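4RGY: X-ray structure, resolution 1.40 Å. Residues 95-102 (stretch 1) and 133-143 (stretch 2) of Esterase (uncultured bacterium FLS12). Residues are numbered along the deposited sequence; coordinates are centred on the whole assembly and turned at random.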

# COMPACT_ATOMS: atom_id res chain seq x y z
N TYR A 95 -22.93 -6.56 -6.30
CA TYR A 95 -21.65 -7.26 -6.26
C TYR A 95 -21.50 -8.42 -7.26
O TYR A 95 -20.39 -8.76 -7.63
CB TYR A 95 -21.35 -7.74 -4.84
CG TYR A 95 -21.03 -6.63 -3.87
CD1 TYR A 95 -19.74 -6.14 -3.74
CD2 TYR A 95 -22.03 -6.10 -3.06
CE1 TYR A 95 -19.46 -5.13 -2.82
CE2 TYR A 95 -21.76 -5.11 -2.16
CZ TYR A 95 -20.47 -4.64 -2.04
OH TYR A 95 -20.22 -3.64 -1.13
N TRP A 96 -22.62 -9.01 -7.68
CA TRP A 96 -22.56 -10.03 -8.74
C TRP A 96 -22.25 -9.41 -10.09
O TRP A 96 -21.39 -9.92 -10.83
CB TRP A 96 -23.88 -10.79 -8.83
CG TRP A 96 -23.98 -11.64 -10.07
CD1 TRP A 96 -24.82 -11.43 -11.13
CD2 TRP A 96 -23.25 -12.85 -10.38
NE1 TRP A 96 -24.65 -12.42 -12.08
CE2 TRP A 96 -23.70 -13.30 -11.64
CE3 TRP A 96 -22.25 -13.57 -9.71
CZ2 TRP A 96 -23.19 -14.45 -12.25
CZ3 TRP A 96 -21.75 -14.72 -10.31
CH2 TRP A 96 -22.22 -15.15 -11.57
N THR A 97 -22.91 -8.31 -10.43
CA THR A 97 -22.60 -7.65 -11.68
C THR A 97 -21.16 -7.14 -11.65
O THR A 97 -20.44 -7.18 -12.65
CB THR A 97 -23.62 -6.53 -11.99
OG1 THR A 97 -24.91 -7.13 -12.19
CG2 THR A 97 -23.25 -5.77 -13.26
N PHE A 98 -20.72 -6.69 -10.48
CA PHE A 98 -19.33 -6.28 -10.30
C PHE A 98 -18.38 -7.45 -10.56
O PHE A 98 -17.47 -7.36 -11.40
CB PHE A 98 -19.13 -5.73 -8.89
CG PHE A 98 -17.69 -5.46 -8.54
CD1 PHE A 98 -16.98 -4.45 -9.18
CD2 PHE A 98 -17.05 -6.22 -7.56
CE1 PHE A 98 -15.65 -4.20 -8.86
CE2 PHE A 98 -15.72 -5.97 -7.23
CZ PHE A 98 -15.03 -4.95 -7.88
N ILE A 99 -18.56 -8.56 -9.85
CA ILE A 99 -17.59 -9.64 -9.94
C ILE A 99 -17.62 -10.35 -11.31
O ILE A 99 -16.59 -10.81 -11.80
CB ILE A 99 -17.71 -10.66 -8.77
CG1 ILE A 99 -16.43 -11.48 -8.63
CG2 ILE A 99 -18.94 -11.57 -8.94
CD1 ILE A 99 -15.22 -10.68 -8.16
N SER A 100 -18.80 -10.42 -11.92
CA SER A 100 -18.95 -11.21 -13.15
C SER A 100 -18.74 -10.40 -14.43
O SER A 100 -18.48 -10.97 -15.49
CB SER A 100 -20.33 -11.88 -13.19
OG SER A 100 -21.37 -10.92 -13.32
N GLU A 101 -18.85 -9.08 -14.33
CA GLU A 101 -18.77 -8.23 -15.52
C GLU A 101 -17.68 -7.15 -15.40
O GLU A 101 -16.70 -7.15 -16.15
CB GLU A 101 -20.12 -7.58 -15.82
CG GLU A 101 -21.29 -8.55 -15.99
CD GLU A 101 -21.22 -9.33 -17.28
OE1 GLU A 101 -20.48 -8.92 -18.20
OE2 GLU A 101 -21.92 -10.37 -17.39
N GLU A 102 -17.86 -6.23 -14.46
CA GLU A 102 -16.99 -5.06 -14.39
C GLU A 102 -15.57 -5.38 -13.95
O GLU A 102 -14.60 -4.88 -14.53
CB GLU A 102 -17.57 -3.99 -13.49
CG GLU A 102 -16.85 -2.66 -13.67
CD GLU A 102 -17.26 -1.62 -12.66
OE1 GLU A 102 -17.60 -1.99 -11.52
OE2 GLU A 102 -17.23 -0.42 -13.00
N LEU A 133 -18.00 -21.17 -7.87
CA LEU A 133 -18.87 -22.14 -8.52
C LEU A 133 -20.08 -21.46 -9.17
O LEU A 133 -20.55 -21.90 -10.21
CB LEU A 133 -19.30 -23.25 -7.57
CG LEU A 133 -18.18 -24.15 -7.06
CD1 LEU A 133 -18.75 -25.26 -6.22
CD2 LEU A 133 -17.37 -24.71 -8.22
N LYS A 134 -20.57 -20.38 -8.56
CA LYS A 134 -21.62 -19.58 -9.19
C LYS A 134 -21.15 -19.01 -10.53
O LYS A 134 -21.86 -19.09 -11.54
CB LYS A 134 -22.10 -18.48 -8.25
CG LYS A 134 -23.27 -17.67 -8.78
CD LYS A 134 -23.63 -16.54 -7.82
CE LYS A 134 -24.66 -15.59 -8.40
NZ LYS A 134 -24.86 -14.38 -7.53
N LEU A 135 -19.96 -18.43 -10.55
CA LEU A 135 -19.37 -17.93 -11.79
C LEU A 135 -19.22 -19.05 -12.82
O LEU A 135 -19.61 -18.87 -13.98
CB LEU A 135 -18.02 -17.27 -11.52
CG LEU A 135 -18.15 -15.86 -10.93
CD1 LEU A 135 -16.81 -15.45 -10.32
CD2 LEU A 135 -18.58 -14.83 -11.97
N GLY A 136 -18.67 -20.18 -12.41
CA GLY A 136 -18.42 -21.27 -13.34
C GLY A 136 -19.69 -21.85 -13.91
O GLY A 136 -19.72 -22.25 -15.08
N MET A 137 -20.75 -21.90 -13.11
CA MET A 137 -21.99 -22.53 -13.55
C MET A 137 -22.99 -21.56 -14.19
O MET A 137 -23.89 -21.98 -14.93
CB MET A 137 -22.62 -23.34 -12.41
CG MET A 137 -21.74 -24.51 -11.98
SD MET A 137 -22.63 -25.70 -10.95
CE MET A 137 -22.72 -24.82 -9.41
N ARG A 138 -22.86 -20.26 -13.90
CA ARG A 138 -23.68 -19.25 -14.56
C ARG A 138 -23.03 -18.83 -15.87
O ARG A 138 -23.72 -18.51 -16.85
CB ARG A 138 -23.90 -18.03 -13.66
CG ARG A 138 -24.81 -18.28 -12.46
CD ARG A 138 -26.29 -18.20 -12.83
NE ARG A 138 -26.66 -16.82 -13.14
CZ ARG A 138 -27.01 -15.91 -12.23
NH1 ARG A 138 -27.07 -16.25 -10.94
NH2 ARG A 138 -27.30 -14.67 -12.61
N HIS A 139 -21.70 -18.82 -15.89
CA HIS A 139 -20.97 -18.42 -17.09
C HIS A 139 -19.93 -19.46 -17.50
O HIS A 139 -18.74 -19.15 -17.56
CB HIS A 139 -20.32 -17.06 -16.87
CG HIS A 139 -21.31 -15.95 -16.72
ND1 HIS A 139 -22.08 -15.49 -17.77
CD2 HIS A 139 -21.66 -15.20 -15.65
CE1 HIS A 139 -22.86 -14.51 -17.35
NE2 HIS A 139 -22.62 -14.31 -16.07
N PRO A 140 -20.37 -20.68 -17.82
CA PRO A 140 -19.42 -21.73 -18.18
C PRO A 140 -18.66 -21.40 -19.46
O PRO A 140 -17.60 -21.98 -19.71
CB PRO A 140 -20.32 -22.95 -18.40
CG PRO A 140 -21.64 -22.39 -18.75
CD PRO A 140 -21.77 -21.14 -17.94
N GLU A 141 -19.18 -20.46 -20.25
CA GLU A 141 -18.51 -20.04 -21.47
C GLU A 141 -17.33 -19.10 -21.20
O GLU A 141 -16.54 -18.82 -22.11
CB GLU A 141 -19.51 -19.38 -22.43
CG GLU A 141 -19.93 -17.95 -22.07
CD GLU A 141 -20.98 -17.86 -20.96
OE1 GLU A 141 -21.52 -18.91 -20.54
OE2 GLU A 141 -21.29 -16.72 -20.53
N ARG A 142 -17.20 -18.62 -19.97
CA ARG A 142 -16.12 -17.68 -19.61
C ARG A 142 -14.99 -18.27 -18.77
O ARG A 142 -13.92 -17.66 -18.64
CB ARG A 142 -16.70 -16.49 -18.85
CG ARG A 142 -17.76 -15.72 -19.61
CD ARG A 142 -18.24 -14.53 -18.80
NE ARG A 142 -19.36 -13.86 -19.46
CZ ARG A 142 -20.14 -12.95 -18.87
NH1 ARG A 142 -21.13 -12.40 -19.55
NH2 ARG A 142 -19.93 -12.62 -17.61
N PHE A 143 -15.20 -19.46 -18.21
CA PHE A 143 -14.23 -20.06 -17.30
C PHE A 143 -13.85 -21.47 -17.71
O PHE A 143 -14.71 -22.32 -17.90
CB PHE A 143 -14.75 -20.06 -15.86
CG PHE A 143 -14.98 -18.69 -15.31
CD1 PHE A 143 -13.92 -17.98 -14.77
CD2 PHE A 143 -16.23 -18.09 -15.37
CE1 PHE A 143 -14.10 -16.69 -14.27
CE2 PHE A 143 -16.42 -16.81 -14.87
CZ PHE A 143 -15.35 -16.10 -14.33
O HOH W 1 -25.66 -12.64 -14.84
O HOH W 2 -23.19 -11.52 -15.23

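Stretch 1 is helical throughout, from Tyr-95 to Glu-102, with a wider pi-type turn at 98-102; the helix runs on beyond the stretch. In that turn Thr-97 O accepts from both Glu-101 N (3.0 Å) and Glu-102 N (3.3 Å). Stretch 2 is helical from Leu-133 to Arg-138, in a helix that begins earlier in the chain. His-139 then leaves helical phi/psi, and the chain continues as loop or turn. The two helix axes approach to 11.1 Å and cross at -64°. That spacing leaves room for side chains between the backbones. The nearest CA atoms belong to Ser-100 and Leu-135, 6.9 Å apart.

Trp-96 dominates the contact and has the largest area covered by the other stretch. Its chi1 is t, and its CA-to-CB bond points toward stretch 2. The extended side chain of Lys-134 lays its CE over the six-membered ring, 3.6 Å from the ring centroid and 19° off the normal. This is a CH-pi contact, favoured because a carbon next to the ammonium carries polarised hydrogens. Lys-134 NZ finds its hydrogen bond elsewhere in the structure. Leu-135 CD2 packs against Trp-96 CZ3 at 3.6 Å, and it also lies 3.6 Å from Ser-100 CB. Leu-135 CD1 reaches Ile-99 CG1 at 4.3 Å. These apolar contacts fill the space where the helices come together.

The indole nitrogen is served by water. Trp-96 NE1 donates to water 1 at 2.9 Å, and Arg-138 NH2 makes a weak bond to the same water at 3.4 Å. The guanidinium of Arg-138 presents a face to Trp-96 CE2. The His-139 and Trp-96 rings meet rim to rim, with the planes of His-139 and the Trp-96 six-membered ring at 14°. Neither ring lies over the other's face.

Beyond the aromatic contacts, the interface turns polar. Water 2 donates to Ser-100 OG at 2.7 Å and to Glu-101 OE2 at 2.8 Å, and it also bonds His-139 NE2 at 3.0 Å. It thus links two residues of stretch 1 to one of stretch 2. Ser-100 OG gives its own proton to Trp-96 O at 2.7 Å, one helical turn back. His-139 ND1 donates to Glu-141 OE2 at 3.1 Å, so both ring nitrogens have partners.

A salt bridge joins Glu-101 and Arg-142. Glu-101 OE2 accepts from Arg-142 NH1 at 3.1 Å and, more weakly, from Arg-142 NH2 at 3.0 Å. One oxygen therefore takes both bonds, near the guanidinium plane. Arg-142 NH2 also lies 3.1 Å from Ser-100 O, but the angle is too poor for a hydrogen bond.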